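Matching sites in 4-hydroxy-tetrahydrodipicolinate synthase from Methylacidiphilum fumariolicum, a protein that probably catalyses the condensation of pyruvate with aspartate-beta-semialdehyde to 4-hydroxy-tetrahydrodipicolinate, a step of lysine biosynthesis by the diaminopimelate pathway (PDB 6T3T (chain A, 2.10 Å), residues Leu128-Tyr133 and Asn155-Gly160), and in its relative 4-hydroxy-tetrahydrodipicolinate synthase from Methanocaldococcus jannaschii (PDB 2YXG (chain B, 2.20 Å), residues Leu127-Tyr132 and Tyr154-Ala159). Structure 2 is superposed on structure 1 by the backbone atoms of these residues (RMSD 0.36 Å); each is numbered along its deposited sequence.

Structure 1 (6T3T); sequences LPILLY and NKNIVG. With SO4 (sulfate ion), chain C.
Strands 130-134 and 158-163 are neighbouring parallel strands of the TIM barrel, joined by a beta-alpha-beta crossover, and pair at their N-terminal ends where Ile130 lies beside Ile158. Ile130 N donates to Asn157 O (2.7 Å), Val159 N to Ile130 O (3.0 Å) and Leu132 N to Gly160 O (3.0 Å). Asn157 sits in the type I turn before the second strand: with CG between backbone N and carbonyl carbon (chi1 54°), its ND2 reaches Leu128 O at 3.2 Å, and the same nitrogen also bonds Ala123 O of helix 112-125. On the outer face, under that helix, Ile130 CG2 meets Ile158 CG1 at 4.2 Å, while Ile158 CG2 packs against Leu132 CG at 3.8 Å. On the inner face Leu131 lays CD2 over the backbone of Gly160, 3.8 Å from both CA and C of Gly160. At one flank, Val159 CG2 touches Pro129 CB at 3.9 Å. Tyr133, the predicted proton donor/acceptor, follows in the same strand; a sulfate ion, probably from the crystallisation liquor, lies near the edge of its ring.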
loop_
_atom_site.group_PDB
_atom_site.type_symbol
_atom_site.label_atom_id
_atom_site.label_comp_id
_atom_site.label_asym_id
_atom_site.label_seq_id
_atom_site.Cartn_x
_atom_site.Cartn_y
_atom_site.Cartn_z
ATOM N N LEU A 128 -20.353 -2.720 31.401
ATOM C CA LEU A 128 -20.359 -1.464 30.662
ATOM C C LEU A 128 -20.621 -1.701 29.170
ATOM O O LEU A 128 -20.174 -2.713 28.602
ATOM C CB LEU A 128 -19.021 -0.743 30.840
ATOM C CG LEU A 128 -18.779 -0.122 32.218
ATOM C CD1 LEU A 128 -17.404 0.515 32.249
ATOM C CD2 LEU A 128 -19.855 0.897 32.543
ATOM N N PRO A 129 -21.337 -0.795 28.507
ATOM C CA PRO A 129 -21.342 -0.801 27.036
ATOM C C PRO A 129 -19.939 -0.548 26.513
ATOM O O PRO A 129 -19.156 0.179 27.125
ATOM C CB PRO A 129 -22.286 0.354 26.673
ATOM C CG PRO A 129 -23.116 0.568 27.921
ATOM C CD PRO A 129 -22.177 0.287 29.053
ATOM N N ILE A 130 -19.641 -1.126 25.343
ATOM C CA ILE A 130 -18.309 -1.080 24.747
ATOM C C ILE A 130 -18.390 -0.537 23.324
ATOM O O ILE A 130 -19.263 -0.938 22.552
ATOM C CB ILE A 130 -17.661 -2.469 24.745
ATOM C CG1 ILE A 130 -17.065 -2.746 26.137
ATOM C CG2 ILE A 130 -16.597 -2.566 23.654
ATOM C CD1 ILE A 130 -16.981 -4.187 26.462
ATOM N N LEU A 131 -17.509 0.403 22.994
ATOM C CA LEU A 131 -17.263 0.802 21.609
ATOM C C LEU A 131 -15.928 0.208 21.176
ATOM O O LEU A 131 -14.911 0.418 21.844
ATOM C CB LEU A 131 -17.252 2.328 21.464
ATOM C CG LEU A 131 -18.534 3.144 21.698
ATOM C CD1 LEU A 131 -18.177 4.621 21.820
ATOM C CD2 LEU A 131 -19.550 2.970 20.559
ATOM N N LEU A 132 -15.941 -0.567 20.096
ATOM C CA LEU A 132 -14.710 -1.010 19.464
ATOM C C LEU A 132 -14.053 0.172 18.770
ATOM O O LEU A 132 -14.689 1.194 18.496
ATOM C CB LEU A 132 -14.984 -2.115 18.430
ATOM C CG LEU A 132 -15.682 -3.404 18.895
ATOM C CD1 LEU A 132 -15.867 -4.384 17.734
ATOM C CD2 LEU A 132 -14.920 -4.065 20.082
ATOM N N TYR A 133 -12.765 0.035 18.469
ATOM C CA TYR A 133 -12.064 1.130 17.816
ATOM C C TYR A 133 -11.081 0.545 16.808
ATOM O O TYR A 133 -10.060 -0.027 17.186
ATOM C CB TYR A 133 -11.399 2.019 18.856
ATOM C CG TYR A 133 -10.554 3.178 18.378
ATOM C CD1 TYR A 133 -10.627 3.660 17.080
ATOM C CD2 TYR A 133 -9.697 3.806 19.263
ATOM C CE1 TYR A 133 -9.838 4.717 16.669
ATOM C CE2 TYR A 133 -8.918 4.866 18.878
ATOM C CZ TYR A 133 -8.982 5.320 17.589
ATOM O OH TYR A 133 -8.176 6.373 17.252
ATOM N N ASN A 155 -21.597 -10.892 22.280
ATOM C CA ASN A 155 -21.347 -9.973 23.386
ATOM C C ASN A 155 -22.349 -8.836 23.221
ATOM O O ASN A 155 -22.115 -7.910 22.441
ATOM C CB ASN A 155 -19.919 -9.443 23.372
ATOM C CG ASN A 155 -18.874 -10.543 23.402
ATOM O OD1 ASN A 155 -18.583 -11.120 24.461
ATOM N ND2 ASN A 155 -18.291 -10.835 22.244
ATOM N N LYS A 156 -23.460 -8.919 23.939
ATOM C CA LYS A 156 -24.529 -7.946 23.829
ATOM C C LYS A 156 -24.131 -6.547 24.304
ATOM O O LYS A 156 -24.833 -5.579 23.982
ATOM C CB LYS A 156 -25.755 -8.519 24.551
ATOM C CG LYS A 156 -26.732 -7.542 25.095
ATOM C CD LYS A 156 -27.356 -8.132 26.345
ATOM C CE LYS A 156 -26.676 -7.601 27.572
ATOM N NZ LYS A 156 -27.300 -8.200 28.771
ATOM N N ASN A 157 -23.068 -6.406 25.098
ATOM C CA ASN A 157 -22.616 -5.079 25.510
ATOM C C ASN A 157 -21.627 -4.417 24.525
ATOM O O ASN A 157 -21.151 -3.302 24.787
ATOM C CB ASN A 157 -21.989 -5.109 26.908
ATOM C CG ASN A 157 -20.871 -6.129 27.027
ATOM O OD1 ASN A 157 -20.890 -7.172 26.377
ATOM N ND2 ASN A 157 -19.893 -5.818 27.844
ATOM N N ILE A 158 -21.336 -5.030 23.386
ATOM C CA ILE A 158 -20.587 -4.352 22.328
ATOM C C ILE A 158 -21.601 -3.655 21.413
ATOM O O ILE A 158 -22.235 -4.296 20.575
ATOM C CB ILE A 158 -19.699 -5.337 21.551
ATOM C CG1 ILE A 158 -18.706 -6.006 22.526
ATOM C CG2 ILE A 158 -19.010 -4.620 20.368
ATOM C CD1 ILE A 158 -17.798 -7.020 21.883
ATOM N N VAL A 159 -21.695 -2.328 21.519
ATOM C CA VAL A 159 -22.822 -1.560 21.006
ATOM C C VAL A 159 -22.451 -0.692 19.812
ATOM O O VAL A 159 -23.328 -0.019 19.267
ATOM C CB VAL A 159 -23.451 -0.680 22.107
ATOM C CG1 VAL A 159 -24.144 -1.547 23.167
ATOM C CG2 VAL A 159 -22.404 0.209 22.771
ATOM N N GLY A 160 -21.183 -0.637 19.420
ATOM C CA GLY A 160 -20.815 0.195 18.292
ATOM C C GLY A 160 -19.323 0.133 18.051
ATOM O O GLY A 160 -18.597 -0.606 18.718
HETATM S S SO4 C . -8.774 8.801 20.151
HETATM O O1 SO4 C . -8.265 9.940 20.921
HETATM O O2 SO4 C . -10.038 8.300 20.671
HETATM O O3 SO4 C . -7.856 7.676 20.280
HETATM O O4 SO4 C . -8.950 9.245 18.776
#

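Structure 2 (2YXG); sequences LPIVLY and YSNISA.
Strand pairing between 129-133 and 157-162 brings Ile129 beside Ile157 and Val130 beside Ala159. Ile129 N donates to Asn156 O (2.7 Å), Ser158 N to Ile129 O (3.0 Å) and Leu131 N to Ala159 O (2.9 Å); Ile129 O also accepts from Ala159 N, with an N-H...O angle of 171°. Asn156 sits in the type I turn before the second strand: with CG between backbone N and carbonyl carbon (chi1 56°), its ND2 reaches Leu127 O at 3.3 Å, and the same nitrogen also bonds Ala122 O of helix 111-124. On the outer face, under that helix, Ile129 CG2 meets Ile157 CD1 at 4.2 Å, while Ile157 CG2 packs against Leu131 CD1 at 3.9 Å. On the inner face both methyls of Val130 lie near the single methyl of Ala159, CG1 of Val130 being 4.1 Å from Ala159 CB; Phe2 of the same chain touches both residues. At one flank, Ser158 CB touches Pro128 CB at 4.0 Å. Tyr132, the predicted proton donor/acceptor, follows in the same strand.

What differs
Both sites keep the same strand pairing, with the comparable CA atoms coinciding within the error. Ile130(A), Leu132(A) and Asn157(A) hold their places with their counterparts, and the bond from Asn157(A) ND2 to Leu128(A) O, 3.2 Å, recurs between Asn156(B) ND2 and Leu127(B) O at 3.3 Å. The main change is a paired exchange on the inner face. Leu131(A) corresponds to Val130(B): CG of Leu131(A) and CG2 of Val130(B) lie 0.7 Å apart, but CD1 and CD2 of Leu131(A) have no counterpart, and neither has CG1 of Val130(B). On the partner strand Gly160(A) matches Ala159(B), whose CB stands 2.1 Å apart from the place of Leu131(A) CD2 after superposition, a spacing at which the two carbons would overlap, so the exchanges at the two positions probably go together. A side-chain contact, Ala159(B) CB to Val130(B) CG1 at 4.1 Å, is present in B alone. At the flank, OG of Ser158(B) falls near CG2 of Val159(A), 1.4 Å apart; CG1 of Val159(A) has no counterpart, while the touch on Pro129(A) or Pro128(B) is kept. At the turn, Asn155(A) and Tyr154(B) start alike (chi1 -57° against -60°), ND2 of Asn155(A) falling 0.8 Å apart from CD2 of Tyr154(B), while CE1, CE2, CZ and OH of Tyr154(B) have no counterpart.

Structure 2 (2YXG)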
loop_
_atom_site.group_PDB
_atom_site.type_symbol
_atom_site.label_atom_id
_atom_site.label_comp_id
_atom_site.label_asym_id
_atom_site.label_seq_id
_atom_site.Cartn_x
_atom_site.Cartn_y
_atom_site.Cartn_z
ATOM N N LEU B 127 -20.530 -2.647 31.242
ATOM C CA LEU B 127 -20.604 -1.430 30.403
ATOM C C LEU B 127 -20.748 -1.694 28.897
ATOM O O LEU B 127 -20.238 -2.679 28.390
ATOM C CB LEU B 127 -19.364 -0.550 30.643
ATOM C CG LEU B 127 -19.178 -0.075 32.071
ATOM C CD1 LEU B 127 -18.117 1.040 32.115
ATOM C CD2 LEU B 127 -20.554 0.410 32.612
ATOM N N PRO B 128 -21.431 -0.796 28.187
ATOM C CA PRO B 128 -21.364 -0.848 26.719
ATOM C C PRO B 128 -19.920 -0.621 26.269
ATOM O O PRO B 128 -19.156 0.092 26.933
ATOM C CB PRO B 128 -22.233 0.324 26.270
ATOM C CG PRO B 128 -23.103 0.725 27.476
ATOM C CD PRO B 128 -22.284 0.304 28.683
ATOM N N ILE B 129 -19.559 -1.248 25.167
ATOM C CA ILE B 129 -18.192 -1.144 24.641
ATOM C C ILE B 129 -18.200 -0.567 23.233
ATOM O O ILE B 129 -18.909 -1.071 22.367
ATOM C CB ILE B 129 -17.524 -2.546 24.580
ATOM C CG1 ILE B 129 -17.301 -3.063 26.006
ATOM C CG2 ILE B 129 -16.185 -2.498 23.693
ATOM C CD1 ILE B 129 -17.240 -4.506 26.081
ATOM N N VAL B 130 -17.421 0.492 23.024
ATOM C CA VAL B 130 -17.137 1.006 21.687
ATOM C C VAL B 130 -15.792 0.442 21.171
ATOM O O VAL B 130 -14.705 0.720 21.718
ATOM C CB VAL B 130 -17.151 2.560 21.705
ATOM C CG1 VAL B 130 -17.036 3.153 20.277
ATOM C CG2 VAL B 130 -18.438 3.070 22.367
ATOM N N LEU B 131 -15.878 -0.343 20.120
ATOM C CA LEU B 131 -14.703 -0.856 19.440
ATOM C C LEU B 131 -14.070 0.263 18.606
ATOM O O LEU B 131 -14.784 0.980 17.939
ATOM C CB LEU B 131 -15.082 -2.017 18.530
ATOM C CG LEU B 131 -15.719 -3.274 19.200
ATOM C CD1 LEU B 131 -16.054 -4.338 18.169
ATOM C CD2 LEU B 131 -14.804 -3.861 20.229
ATOM N N TYR B 132 -12.759 0.459 18.681
ATOM C CA TYR B 132 -12.126 1.519 17.870
ATOM C C TYR B 132 -11.172 0.883 16.850
ATOM O O TYR B 132 -10.231 0.186 17.221
ATOM C CB TYR B 132 -11.403 2.490 18.781
ATOM C CG TYR B 132 -10.621 3.601 18.098
ATOM C CD1 TYR B 132 -10.927 4.026 16.790
ATOM C CD2 TYR B 132 -9.608 4.267 18.784
ATOM C CE1 TYR B 132 -10.209 5.032 16.175
ATOM C CE2 TYR B 132 -8.901 5.304 18.189
ATOM C CZ TYR B 132 -9.206 5.681 16.890
ATOM O OH TYR B 132 -8.521 6.721 16.292
ATOM N N TYR B 154 -21.926 -10.991 22.374
ATOM C CA TYR B 154 -21.867 -10.116 23.523
ATOM C C TYR B 154 -22.819 -8.956 23.364
ATOM O O TYR B 154 -22.600 -8.059 22.507
ATOM C CB TYR B 154 -20.449 -9.605 23.693
ATOM C CG TYR B 154 -19.460 -10.712 23.911
ATOM C CD1 TYR B 154 -19.350 -11.341 25.161
ATOM C CD2 TYR B 154 -18.653 -11.165 22.858
ATOM C CE1 TYR B 154 -18.419 -12.402 25.360
ATOM C CE2 TYR B 154 -17.734 -12.226 23.037
ATOM C CZ TYR B 154 -17.605 -12.814 24.291
ATOM O OH TYR B 154 -16.695 -13.822 24.467
ATOM N N SER B 155 -23.848 -8.931 24.214
ATOM C CA SER B 155 -24.813 -7.834 24.154
ATOM C C SER B 155 -24.193 -6.470 24.483
ATOM O O SER B 155 -24.763 -5.438 24.116
ATOM C CB SER B 155 -25.966 -8.072 25.097
ATOM O OG SER B 155 -25.449 -8.171 26.413
ATOM N N ASN B 156 -23.055 -6.445 25.181
ATOM C CA ASN B 156 -22.462 -5.126 25.527
ATOM C C ASN B 156 -21.494 -4.580 24.460
ATOM O O ASN B 156 -20.882 -3.556 24.664
ATOM C CB ASN B 156 -21.838 -5.081 26.928
ATOM C CG ASN B 156 -20.775 -6.156 27.158
ATOM O OD1 ASN B 156 -20.736 -7.179 26.477
ATOM N ND2 ASN B 156 -19.936 -5.949 28.167
ATOM N N ILE B 157 -21.319 -5.313 23.360
ATOM C CA ILE B 157 -20.597 -4.801 22.205
ATOM C C ILE B 157 -21.561 -3.911 21.400
ATOM O O ILE B 157 -22.407 -4.379 20.623
ATOM C CB ILE B 157 -20.012 -5.904 21.334
ATOM C CG1 ILE B 157 -19.031 -6.720 22.166
ATOM C CG2 ILE B 157 -19.295 -5.292 20.056
ATOM C CD1 ILE B 157 -17.640 -6.168 22.158
ATOM N N SER B 158 -21.384 -2.616 21.581
ATOM C CA SER B 158 -22.457 -1.695 21.274
ATOM C C SER B 158 -22.193 -0.816 20.045
ATOM O O SER B 158 -23.093 -0.637 19.217
ATOM C CB SER B 158 -22.783 -0.859 22.491
ATOM O OG SER B 158 -23.572 0.238 22.066
ATOM N N ALA B 159 -20.962 -0.313 19.899
ATOM C CA ALA B 159 -20.639 0.538 18.777
ATOM C C ALA B 159 -19.255 0.240 18.219
ATOM O O ALA B 159 -18.442 -0.489 18.853
ATOM C CB ALA B 159 -20.788 2.002 19.181
#